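Local coordinates for SnoaL-like domain protein (Mycobacterium hassiacum, PDB 6P44), which probably isomerises delta-5-3-ketosteroids to their delta-4 conjugated forms, as a ketosteroid isomerase of the NTF2-like superfamily, at residues Q22-A27 with A50-Y55; D95-M100 with K112-P117. The protein carries 1 engineered substitution. All coordinates share one frame; numbering follows the deposited sequence. Where two conformers were deposited one is given.

Both contacts are largely buried, and they lie on opposite sides of the centre of the chain, their own centres about 18 Å apart. They share no helix or strand. Contact 1 packs the short helices 23-29 and 48-54 against each other mainly through side chains, with a salt bridge at its solvent-facing border and an aliphatic-aromatic contact inside. Contact 2 pairs strands 92-102 and 108-121 of the curved sheet, mostly by backbone hydrogen bonds, and turns one face to the second subunit. The pocket holding 3,4-dinitrophenol brings them together: Tyr55 of contact 1 comes within about 4 Å of the ligand, and Ala113 and Trp115 of contact 2 line it.

Contact 1: Q22-A27 with A50-Y55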
loop_
_atom_site.group_PDB
_atom_site.type_symbol
_atom_site.label_atom_id
_atom_site.label_comp_id
_atom_site.label_asym_id
_atom_site.label_seq_id
_atom_site.Cartn_x
_atom_site.Cartn_y
_atom_site.Cartn_z
ATOM N N GLN B 22 9.969 18.823 -10.580
ATOM C CA GLN B 22 9.331 19.093 -11.867
ATOM C C GLN B 22 7.843 18.764 -11.786
ATOM O O GLN B 22 7.397 17.718 -12.282
ATOM C CB GLN B 22 10.004 18.293 -12.983
ATOM C CG GLN B 22 11.414 18.756 -13.309
ATOM C CD GLN B 22 12.070 17.916 -14.394
ATOM O OE1 GLN B 22 11.930 16.696 -14.429
ATOM N NE2 GLN B 22 12.778 18.569 -15.291
ATOM N N PRO B 23 7.037 19.651 -11.195
ATOM C CA PRO B 23 5.600 19.355 -11.058
ATOM C C PRO B 23 4.860 19.223 -12.370
ATOM O O PRO B 23 3.878 18.479 -12.423
ATOM C CB PRO B 23 5.066 20.531 -10.231
ATOM C CG PRO B 23 6.107 21.584 -10.323
ATOM C CD PRO B 23 7.409 20.896 -10.511
ATOM N N ASP B 24 5.265 19.943 -13.425
ATOM C CA ASP B 24 4.582 19.780 -14.704
ATOM C C ASP B 24 4.759 18.363 -15.217
ATOM O O ASP B 24 3.802 17.733 -15.681
ATOM C CB ASP B 24 5.121 20.766 -15.747
ATOM C CG ASP B 24 4.682 22.206 -15.505
ATOM O OD1 ASP B 24 3.661 22.437 -14.821
ATOM O OD2 ASP B 24 5.360 23.114 -16.042
ATOM N N GLU B 25 5.977 17.834 -15.122
ATOM C CA GLU B 25 6.236 16.476 -15.585
ATOM C C GLU B 25 5.553 15.440 -14.697
ATOM O O GLU B 25 5.143 14.380 -15.185
ATOM C CB GLU B 25 7.747 16.236 -15.658
ATOM C CG GLU B 25 8.454 16.939 -16.827
ATOM C CD GLU B 25 8.407 18.459 -16.742
ATOM O OE1 GLU B 25 7.989 18.998 -15.694
ATOM O OE2 GLU B 25 8.791 19.116 -17.732
ATOM N N ILE B 26 5.423 15.717 -13.399
ATOM C CA ILE B 26 4.672 14.821 -12.527
ATOM C C ILE B 26 3.221 14.786 -12.963
ATOM O O ILE B 26 2.625 13.719 -13.128
ATOM C CB ILE B 26 4.780 15.280 -11.064
ATOM C CG1 ILE B 26 6.203 15.070 -10.534
ATOM C CG2 ILE B 26 3.766 14.517 -10.229
ATOM C CD1 ILE B 26 6.468 15.735 -9.200
ATOM N N ALA B 27 2.616 15.965 -13.109
ATOM C CA ALA B 27 1.192 16.017 -13.405
ATOM C C ALA B 27 0.870 15.317 -14.712
ATOM O O ALA B 27 -0.202 14.723 -14.846
ATOM C CB ALA B 27 0.709 17.467 -13.436
ATOM N N ALA B 50 -6.048 20.061 -10.109
ATOM C CA ALA B 50 -5.836 20.046 -8.661
ATOM C C ALA B 50 -4.533 19.345 -8.298
ATOM O O ALA B 50 -3.821 19.765 -7.381
ATOM C CB ALA B 50 -7.008 19.354 -7.970
ATOM N N ILE B 51 -4.209 18.269 -9.007
ATOM C CA ILE B 51 -2.971 17.541 -8.750
ATOM C C ILE B 51 -1.757 18.404 -9.088
ATOM O O ILE B 51 -0.796 18.465 -8.314
ATOM C CB ILE B 51 -2.991 16.202 -9.503
ATOM C CG1 ILE B 51 -4.034 15.277 -8.871
ATOM C CG2 ILE B 51 -1.610 15.563 -9.502
ATOM C CD1 ILE B 51 -4.376 14.039 -9.694
ATOM N N ARG B 52 -1.783 19.096 -10.230
ATOM C CA ARG B 52 -0.665 19.976 -10.550
ATOM C C ARG B 52 -0.486 21.044 -9.473
ATOM O O ARG B 52 0.643 21.364 -9.074
ATOM C CB ARG B 52 -0.860 20.604 -11.930
ATOM C CG ARG B 52 0.168 21.661 -12.281
ATOM C CD ARG B 52 1.599 21.150 -12.197
ATOM N NE ARG B 52 2.564 22.199 -12.519
ATOM C CZ ARG B 52 2.931 23.167 -11.682
ATOM N NH1 ARG B 52 2.418 23.246 -10.453
ATOM N NH2 ARG B 52 3.807 24.073 -12.083
ATOM N N GLY B 53 -1.585 21.614 -8.986
ATOM C CA GLY B 53 -1.461 22.617 -7.940
ATOM C C GLY B 53 -0.847 22.037 -6.684
ATOM O O GLY B 53 0.002 22.664 -6.041
ATOM N N PHE B 54 -1.277 20.831 -6.309
ATOM C CA PHE B 54 -0.735 20.169 -5.124
ATOM C C PHE B 54 0.781 20.049 -5.208
ATOM O O PHE B 54 1.496 20.363 -4.249
ATOM C CB PHE B 54 -1.371 18.786 -4.980
ATOM C CG PHE B 54 -0.745 17.934 -3.903
ATOM C CD1 PHE B 54 -1.106 18.103 -2.573
ATOM C CD2 PHE B 54 0.208 16.977 -4.213
ATOM C CE1 PHE B 54 -0.532 17.329 -1.575
ATOM C CE2 PHE B 54 0.784 16.201 -3.221
ATOM C CZ PHE B 54 0.412 16.379 -1.898
ATOM N N TYR B 55 1.287 19.582 -6.348
ATOM C CA TYR B 55 2.717 19.366 -6.499
ATOM C C TYR B 55 3.496 20.654 -6.743
ATOM O O TYR B 55 4.725 20.604 -6.855
ATOM C CB TYR B 55 2.971 18.386 -7.639
ATOM C CG TYR B 55 2.724 16.936 -7.297
ATOM C CD1 TYR B 55 3.639 16.210 -6.550
ATOM C CD2 TYR B 55 1.597 16.281 -7.765
ATOM C CE1 TYR B 55 3.421 14.874 -6.251
ATOM C CE2 TYR B 55 1.372 14.944 -7.466
ATOM C CZ TYR B 55 2.293 14.254 -6.731
ATOM O OH TYR B 55 2.070 12.933 -6.457
#
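Arg52 reaches from helix 48-54 across to Pro23, Asp24 and Ala27. Its CB lies 3.8 Å from CB of Ala27. CG stands anti to the backbone N (chi1 173°), and a bend at chi2 swings the rest of the chain over the first turn of the other helix, where CD comes 3.5 Å from the carbonyl O of Pro23. NE then gives a short, nearly straight hydrogen bond of 2.6 Å to Asp24 OD1, the main link of a salt bridge. OD1 lies in the guanidinium plane, but NE comes to its anti side, tilted 29° out of the carboxylate plane, and the two planar groups are turned 47° apart. CZ lies 3.7 Å from Pro23 CB, and NH1 lies beside Pro23 CB and CG, which puts the proline over one face of the guanidinium. At the other tip, NH2 adds a weak, bent bond to Asp24 OD1 and also forms a salt bridge with Glu59.

The two short helices run roughly antiparallel, their axes 8.9 Å apart, among the helices that pack on the concave side of the curved sheet in the NTF2-like cone. On the buried side Ile26 meets Tyr55 in a CH-pi contact: CG2 stands 3.6 Å from the ring centroid, almost on the ring normal. With CG2 anti to its backbone N, Ile26 directs this methyl at the ring, while its CD1 comes near Tyr55 CD1. Pro23 CB packs on Tyr55 CB at 4.0 Å. Beyond the ring, Tyr55 OH hydrogen-bonds with the hydroxyls of Tyr14 and Tyr30; Tyr14 in turn is hydrogen-bonded to the bound dinitrophenol.

Contact 2: D95-M100 with K112-P117; sequences DIISVM and KAYWTP. With DNX (3,4-dinitrophenol), chain H.
Ile97 and Tyr114 form an antiparallel hydrogen-bonded pair in which the two bonds are unequal. Tyr114 N to Ile97 O is short, 2.7 Å, and nearly collinear with the carbonyl; the return bond from Ile97 N to Tyr114 O is 3.3 Å, its donor tilted 26° from the carbonyl plane. Two residues on, Val99 and Lys112 bond more evenly, at 2.9 Å each way. Between them lies the non-hydrogen-bonded pair Ser98 and Ala113, where Ser98 CA makes a CA-H...O contact of 3.3 Å with Lys112 O.

These strands are the two arms of a beta hairpin in the sheet of the NTF2-like fold. Its two faces differ in what they pack on. Apolar contacts on the Ile97, Val99 and Tyr114 side are loose: Ile97 CB lies 4.3 Å from Tyr114 CB, and Val99 CG2 approaches Tyr114 CE1 obliquely. Ile97 O sits at the edge of the Tyr114 ring, in its plane. This face meets the second subunit, where Glu76 of that subunit hydrogen-bonds with Tyr114 OH through OE1 and forms a salt bridge with Lys112 NZ through OE2.

The face with Ser98 and Ala113 turns to the ligand pocket, and Trp115, just past the paired strand, adds its indole. Ala113 CB lies 4.0 Å from C6 of 3,4-dinitrophenol. Trp115, with CG between its backbone N and carbonyl carbon (chi1 63°), brings CZ2 to 3.3 Å from nitro oxygen O41, met obliquely. Its indole NE1 hydrogen-bonds to OD1 of Asn38, the engineered residue, while Ser98 OG is hydrogen-bonded with Trp81 NE1.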
loop_
_atom_site.group_PDB
_atom_site.type_symbol
_atom_site.label_atom_id
_atom_site.label_comp_id
_atom_site.label_asym_id
_atom_site.label_seq_id
_atom_site.Cartn_x
_atom_site.Cartn_y
_atom_site.Cartn_z
ATOM N N ASP B 95 10.277 8.225 5.013
ATOM C CA ASP B 95 10.201 6.790 4.770
ATOM C C ASP B 95 8.743 6.467 4.456
ATOM O O ASP B 95 7.893 6.509 5.350
ATOM C CB ASP B 95 10.691 6.065 6.020
ATOM C CG ASP B 95 10.865 4.583 5.810
ATOM O OD1 ASP B 95 11.484 4.201 4.805
ATOM O OD2 ASP B 95 10.406 3.798 6.669
ATOM N N ILE B 96 8.456 6.137 3.193
ATOM C CA ILE B 96 7.103 6.205 2.643
ATOM C C ILE B 96 6.704 4.854 2.059
ATOM O O ILE B 96 7.494 4.221 1.350
ATOM C CB ILE B 96 7.043 7.285 1.537
ATOM C CG1 ILE B 96 7.508 8.646 2.077
ATOM C CG2 ILE B 96 5.628 7.394 0.942
ATOM C CD1 ILE B 96 7.990 9.603 0.999
ATOM N N ILE B 97 5.457 4.436 2.316
ATOM C CA ILE B 97 4.803 3.354 1.573
ATOM C C ILE B 97 3.780 4.001 0.654
ATOM O O ILE B 97 2.909 4.744 1.121
ATOM C CB ILE B 97 4.120 2.321 2.490
ATOM C CG1 ILE B 97 5.135 1.610 3.379
ATOM C CG2 ILE B 97 3.342 1.295 1.649
ATOM C CD1 ILE B 97 4.511 0.733 4.442
ATOM N N SER B 98 3.875 3.710 -0.643
ATOM C CA SER B 98 2.981 4.282 -1.632
ATOM C C SER B 98 2.326 3.182 -2.451
ATOM O O SER B 98 2.909 2.132 -2.702
ATOM C CB SER B 98 3.720 5.179 -2.597
ATOM O OG SER B 98 4.230 6.311 -1.916
ATOM N N VAL B 99 1.091 3.441 -2.885
ATOM C CA VAL B 99 0.403 2.590 -3.854
ATOM C C VAL B 99 -0.139 3.470 -4.967
ATOM O O VAL B 99 -0.843 4.457 -4.711
ATOM C CB VAL B 99 -0.752 1.798 -3.207
ATOM C CG1 VAL B 99 -1.518 1.001 -4.250
ATOM C CG2 VAL B 99 -0.220 0.860 -2.137
ATOM N N MET B 100 0.179 3.099 -6.202
ATOM C CA MET B 100 -0.408 3.705 -7.383
ATOM C C MET B 100 -1.182 2.659 -8.176
ATOM O O MET B 100 -0.822 1.481 -8.197
ATOM C CB MET B 100 0.666 4.321 -8.275
ATOM C CG MET B 100 1.229 5.606 -7.707
ATOM S SD MET B 100 2.535 6.253 -8.783
ATOM C CE MET B 100 2.780 7.869 -8.045
ATOM N N LYS B 112 -1.839 6.868 -3.416
ATOM C CA LYS B 112 -2.026 6.953 -1.975
ATOM C C LYS B 112 -0.651 6.839 -1.332
ATOM O O LYS B 112 0.142 5.976 -1.717
ATOM C CB LYS B 112 -2.951 5.842 -1.464
ATOM C CG LYS B 112 -4.404 6.079 -1.780
ATOM C CD LYS B 112 -5.302 5.006 -1.189
ATOM C CE LYS B 112 -6.746 5.388 -1.405
ATOM N NZ LYS B 112 -7.680 4.370 -0.858
ATOM N N ALA B 113 -0.369 7.708 -0.367
ATOM C CA ALA B 113 0.909 7.719 0.342
ATOM C C ALA B 113 0.678 7.561 1.841
ATOM O O ALA B 113 -0.133 8.277 2.437
ATOM C CB ALA B 113 1.695 9.007 0.044
ATOM N N TYR B 114 1.393 6.615 2.441
ATOM C CA TYR B 114 1.226 6.262 3.848
ATOM C C TYR B 114 2.507 6.601 4.602
ATOM O O TYR B 114 3.512 5.888 4.481
ATOM C CB TYR B 114 0.902 4.775 3.996
ATOM C CG TYR B 114 -0.324 4.268 3.251
ATOM C CD1 TYR B 114 -0.257 3.972 1.901
ATOM C CD2 TYR B 114 -1.523 4.071 3.897
ATOM C CE1 TYR B 114 -1.348 3.503 1.211
ATOM C CE2 TYR B 114 -2.632 3.571 3.219
ATOM C CZ TYR B 114 -2.537 3.306 1.871
ATOM O OH TYR B 114 -3.595 2.859 1.137
ATOM N N TRP B 115 2.457 7.681 5.382
ATOM C CA TRP B 115 3.583 8.179 6.159
ATOM C C TRP B 115 3.007 9.192 7.131
ATOM O O TRP B 115 1.896 9.695 6.935
ATOM C CB TRP B 115 4.646 8.845 5.260
ATOM C CG TRP B 115 4.091 10.059 4.555
ATOM C CD1 TRP B 115 3.377 10.061 3.391
ATOM C CD2 TRP B 115 4.157 11.420 4.987
ATOM N NE1 TRP B 115 2.993 11.337 3.073
ATOM C CE2 TRP B 115 3.463 12.188 4.037
ATOM C CE3 TRP B 115 4.730 12.066 6.089
ATOM C CZ2 TRP B 115 3.334 13.569 4.147
ATOM C CZ3 TRP B 115 4.604 13.427 6.192
ATOM C CH2 TRP B 115 3.907 14.168 5.221
ATOM N N THR B 116 3.776 9.480 8.177
ATOM C CA THR B 116 3.517 10.586 9.102
ATOM C C THR B 116 4.864 11.177 9.497
ATOM O O THR B 116 5.913 10.635 9.119
ATOM C CB THR B 116 2.829 10.138 10.395
ATOM O OG1 THR B 116 3.808 9.576 11.266
ATOM C CG2 THR B 116 1.711 9.130 10.162
ATOM N N PRO B 117 4.898 12.258 10.276
ATOM C CA PRO B 117 6.199 12.770 10.739
ATOM C C PRO B 117 7.025 11.765 11.536
ATOM O O PRO B 117 8.246 11.951 11.663
ATOM C CB PRO B 117 5.821 14.005 11.568
ATOM C CG PRO B 117 4.535 14.468 10.926
ATOM C CD PRO B 117 3.804 13.199 10.593
HETATM C C1 DNX H . 4.950 11.564 -2.606
HETATM C C2 DNX H . 5.403 12.826 -2.960
HETATM C C3 DNX H . 5.658 13.744 -1.966
HETATM N N3 DNX H . 6.107 15.069 -2.395
HETATM C C4 DNX H . 5.482 13.418 -0.629
HETATM N N4 DNX H . 5.730 14.373 0.449
HETATM C C5 DNX H . 5.043 12.155 -0.281
HETATM C C6 DNX H . 4.772 11.227 -1.271
HETATM O O1 DNX H . 4.687 10.661 -3.589
HETATM O O31 DNX H . 5.263 15.907 -2.659
HETATM O O32 DNX H . 7.309 15.268 -2.499
HETATM O O41 DNX H . 4.987 14.358 1.415
HETATM O O42 DNX H . 6.681 15.134 0.341
#